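Gamma-glutamyl phosphate reductase (Saccharomyces cerevisiae, PDB 1VLU) catalyses the NADPH-dependent reduction of L-gamma-glutamyl phosphate to glutamate semialdehyde and phosphate, the second step of proline biosynthesis from glutamate. Local coordinates at residues A[299-304]-A[343-348]. Sequence-based numbering, arbitrary orientation.
Sequences TIHATK and SLDLAA
The imidazole of His301 stands across the carboxylate of Asp345, the two planes 89° apart, with ND1 3.5 Å from Asp345 OD1. That separation is a contact and not a hydrogen bond; across this contact the ring makes one weak hydrogen bond, ND1 to Leu346 O at 3.4 Å, with this carbonyl oxygen at the ring edge and near its plane. CG of His301 lies beside its own backbone N (chi1 -57°), which brings the ring to the same side as the amide; with the ring turned about chi2, ND1 and N share one acceptor. His301 N donates to Leu346 O at 3.1 Å, almost straight at 177°. Asp345 OD2 has its stronger partner in Arg224, a salt bridge to helix 220-228 that probably keeps the carboxylate ionised. An alanine in place of His301 would probably leave Leu346 O with the backbone bond but without its ring donor, and open a gap beside Asp345 OD1. The parallel bridges His301-Ala347 and Ala302-Ala348 define the pairing of edge strand 301-302 with 347-350 in the six-stranded parallel sheet of this aldehyde dehydrogenase-like fold. Ala348 N returns a bond to His301 O (3.2 Å), and Thr303 N, at the N-cap of helix 304-317, reaches Ala348 O weakly. On the sheet face carrying Ala348, Ile300 forks: CG1 runs beside Leu346, 3.9 Å from CD2, whereas CG2, anti to the backbone N, meets Ala348 CB at 3.8 Å. Helix 285-296 packs against this apolar group, Leu289 and Thr293 touching Ile300 and Leu292 touching Leu346.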
ATOM      1  N   THR A 299      -7.629  -3.398  31.458  1.00 66.50           N
ATOM      2  CA  THR A 299      -8.974  -2.907  31.141  1.00 66.10           C
ATOM      3  C   THR A 299      -9.505  -3.614  29.906  1.00 65.84           C
ATOM      4  O   THR A 299      -8.806  -3.748  28.895  1.00 66.61           O
ATOM      5  CB  THR A 299      -9.002  -1.375  30.917  1.00 66.85           C
ATOM      6  OG1 THR A 299      -8.634  -0.719  32.136  1.00 70.35           O
ATOM      7  CG2 THR A 299     -10.397  -0.902  30.508  1.00 61.69           C
ATOM      8  N   ILE A 300     -10.753  -4.057  30.000  1.00 65.46           N
ATOM      9  CA  ILE A 300     -11.377  -4.863  28.960  1.00 65.03           C
ATOM     10  C   ILE A 300     -12.472  -4.056  28.275  1.00 64.15           C
ATOM     11  O   ILE A 300     -13.452  -3.667  28.905  1.00 63.89           O
ATOM     12  CB  ILE A 300     -11.921  -6.207  29.550  1.00 65.27           C
ATOM     13  CG1 ILE A 300     -10.758  -7.054  30.073  1.00 66.06           C
ATOM     14  CG2 ILE A 300     -12.695  -7.005  28.506  1.00 63.26           C
ATOM     15  CD1 ILE A 300     -11.168  -8.125  31.036  1.00 69.48           C
ATOM     16  N   HIS A 301     -12.291  -3.799  26.985  1.00 64.22           N
ATOM     17  CA  HIS A 301     -13.296  -3.084  26.208  1.00 66.32           C
ATOM     18  C   HIS A 301     -14.273  -4.057  25.556  1.00 66.48           C
ATOM     19  O   HIS A 301     -14.057  -4.526  24.431  1.00 68.05           O
ATOM     20  CB  HIS A 301     -12.634  -2.159  25.184  1.00 66.63           C
ATOM     21  CG  HIS A 301     -11.691  -1.169  25.797  1.00 72.36           C
ATOM     22  ND1 HIS A 301     -10.367  -1.463  26.055  1.00 74.83           N
ATOM     23  CD2 HIS A 301     -11.882   0.106  26.213  1.00 72.95           C
ATOM     24  CE1 HIS A 301      -9.781  -0.407  26.594  1.00 77.69           C
ATOM     25  NE2 HIS A 301     -10.678   0.556  26.702  1.00 76.13           N
ATOM     26  N   ALA A 302     -15.345  -4.355  26.290  1.00 66.63           N
ATOM     27  CA  ALA A 302     -16.314  -5.381  25.922  1.00 66.42           C
ATOM     28  C   ALA A 302     -17.398  -4.852  24.988  1.00 67.29           C
ATOM     29  O   ALA A 302     -17.701  -3.661  24.997  1.00 68.90           O
ATOM     30  CB  ALA A 302     -16.943  -5.955  27.176  1.00 65.63           C
ATOM     31  N   THR A 303     -17.974  -5.737  24.176  1.00 66.95           N
ATOM     32  CA  THR A 303     -19.205  -5.416  23.461  1.00 66.75           C
ATOM     33  C   THR A 303     -20.337  -5.512  24.478  1.00 67.21           C
ATOM     34  O   THR A 303     -20.196  -6.197  25.500  1.00 67.37           O
ATOM     35  CB  THR A 303     -19.483  -6.369  22.255  1.00 67.46           C
ATOM     36  OG1 THR A 303     -19.487  -7.736  22.691  1.00 70.08           O
ATOM     37  CG2 THR A 303     -18.457  -6.181  21.144  1.00 64.29           C
ATOM     38  N   LYS A 304     -21.452  -4.834  24.204  1.00 66.73           N
ATOM     39  CA  LYS A 304     -22.570  -4.784  25.148  1.00 65.94           C
ATOM     40  C   LYS A 304     -23.026  -6.191  25.578  1.00 65.24           C
ATOM     41  O   LYS A 304     -23.118  -6.477  26.780  1.00 64.96           O
ATOM     42  CB  LYS A 304     -23.736  -3.958  24.573  1.00 65.61           C
ATOM     43  CG  LYS A 304     -24.821  -3.580  25.584  1.00 69.52           C
ATOM     44  N   SER A 343      -0.793   1.859  27.364  1.00101.14           N
ATOM     45  CA  SER A 343      -0.268   0.501  27.439  1.00101.13           C
ATOM     46  C   SER A 343      -0.882  -0.418  26.365  1.00100.73           C
ATOM     47  O   SER A 343      -0.651  -0.212  25.167  1.00100.72           O
ATOM     48  CB  SER A 343      -0.454  -0.070  28.853  1.00101.49           C
ATOM     49  OG  SER A 343      -1.823  -0.094  29.226  1.00101.10           O
ATOM     50  N   LEU A 344      -1.647  -1.425  26.801  1.00 99.33           N
ATOM     51  CA  LEU A 344      -2.325  -2.384  25.914  1.00 97.75           C
ATOM     52  C   LEU A 344      -3.820  -2.079  25.801  1.00 96.41           C
ATOM     53  O   LEU A 344      -4.466  -1.714  26.796  1.00 96.88           O
ATOM     54  CB  LEU A 344      -2.144  -3.824  26.427  1.00 97.66           C
ATOM     55  CG  LEU A 344      -2.751  -4.973  25.604  1.00 97.43           C
ATOM     56  CD1 LEU A 344      -1.712  -5.583  24.680  1.00 94.01           C
ATOM     57  CD2 LEU A 344      -3.358  -6.040  26.502  1.00 90.81           C
ATOM     58  N   ASP A 345      -4.361  -2.253  24.594  1.00 93.85           N
ATOM     59  CA  ASP A 345      -5.795  -2.082  24.343  1.00 91.20           C
ATOM     60  C   ASP A 345      -6.653  -3.191  25.007  1.00 87.13           C
ATOM     61  O   ASP A 345      -7.208  -2.993  26.101  1.00 87.68           O
ATOM     62  CB  ASP A 345      -6.062  -2.001  22.827  1.00 91.75           C
ATOM     63  CG  ASP A 345      -7.288  -1.140  22.478  1.00 96.12           C
ATOM     64  OD1 ASP A 345      -8.227  -1.018  23.312  1.00 95.48           O
ATOM     65  OD2 ASP A 345      -7.305  -0.588  21.351  1.00 95.70           O
ATOM     66  N   LEU A 346      -6.721  -4.347  24.338  1.00 80.82           N
ATOM     67  CA  LEU A 346      -7.585  -5.493  24.683  1.00 74.26           C
ATOM     68  C   LEU A 346      -9.084  -5.268  24.578  1.00 69.03           C
ATOM     69  O   LEU A 346      -9.706  -4.773  25.505  1.00 68.84           O
ATOM     70  CB  LEU A 346      -7.242  -6.131  26.041  1.00 74.23           C
ATOM     71  CG  LEU A 346      -7.557  -7.632  26.017  1.00 70.61           C
ATOM     72  CD1 LEU A 346      -6.301  -8.446  25.765  1.00 73.60           C
ATOM     73  CD2 LEU A 346      -8.201  -8.082  27.277  1.00 73.46           C
ATOM     74  N   ALA A 347      -9.650  -5.647  23.433  1.00 64.61           N
ATOM     75  CA  ALA A 347     -11.102  -5.768  23.267  1.00 61.17           C
ATOM     76  C   ALA A 347     -11.513  -7.225  23.503  1.00 59.28           C
ATOM     77  O   ALA A 347     -10.686  -8.140  23.393  1.00 59.33           O
ATOM     78  CB  ALA A 347     -11.522  -5.314  21.877  1.00 60.29           C
ATOM     79  N   ALA A 348     -12.784  -7.439  23.836  1.00 57.35           N
ATOM     80  CA  ALA A 348     -13.323  -8.789  23.980  1.00 54.27           C
ATOM     81  C   ALA A 348     -14.721  -8.896  23.388  1.00 54.02           C
ATOM     82  O   ALA A 348     -15.582  -8.060  23.651  1.00 54.22           O
ATOM     83  CB  ALA A 348     -13.330  -9.203  25.430  1.00 53.53           C
TER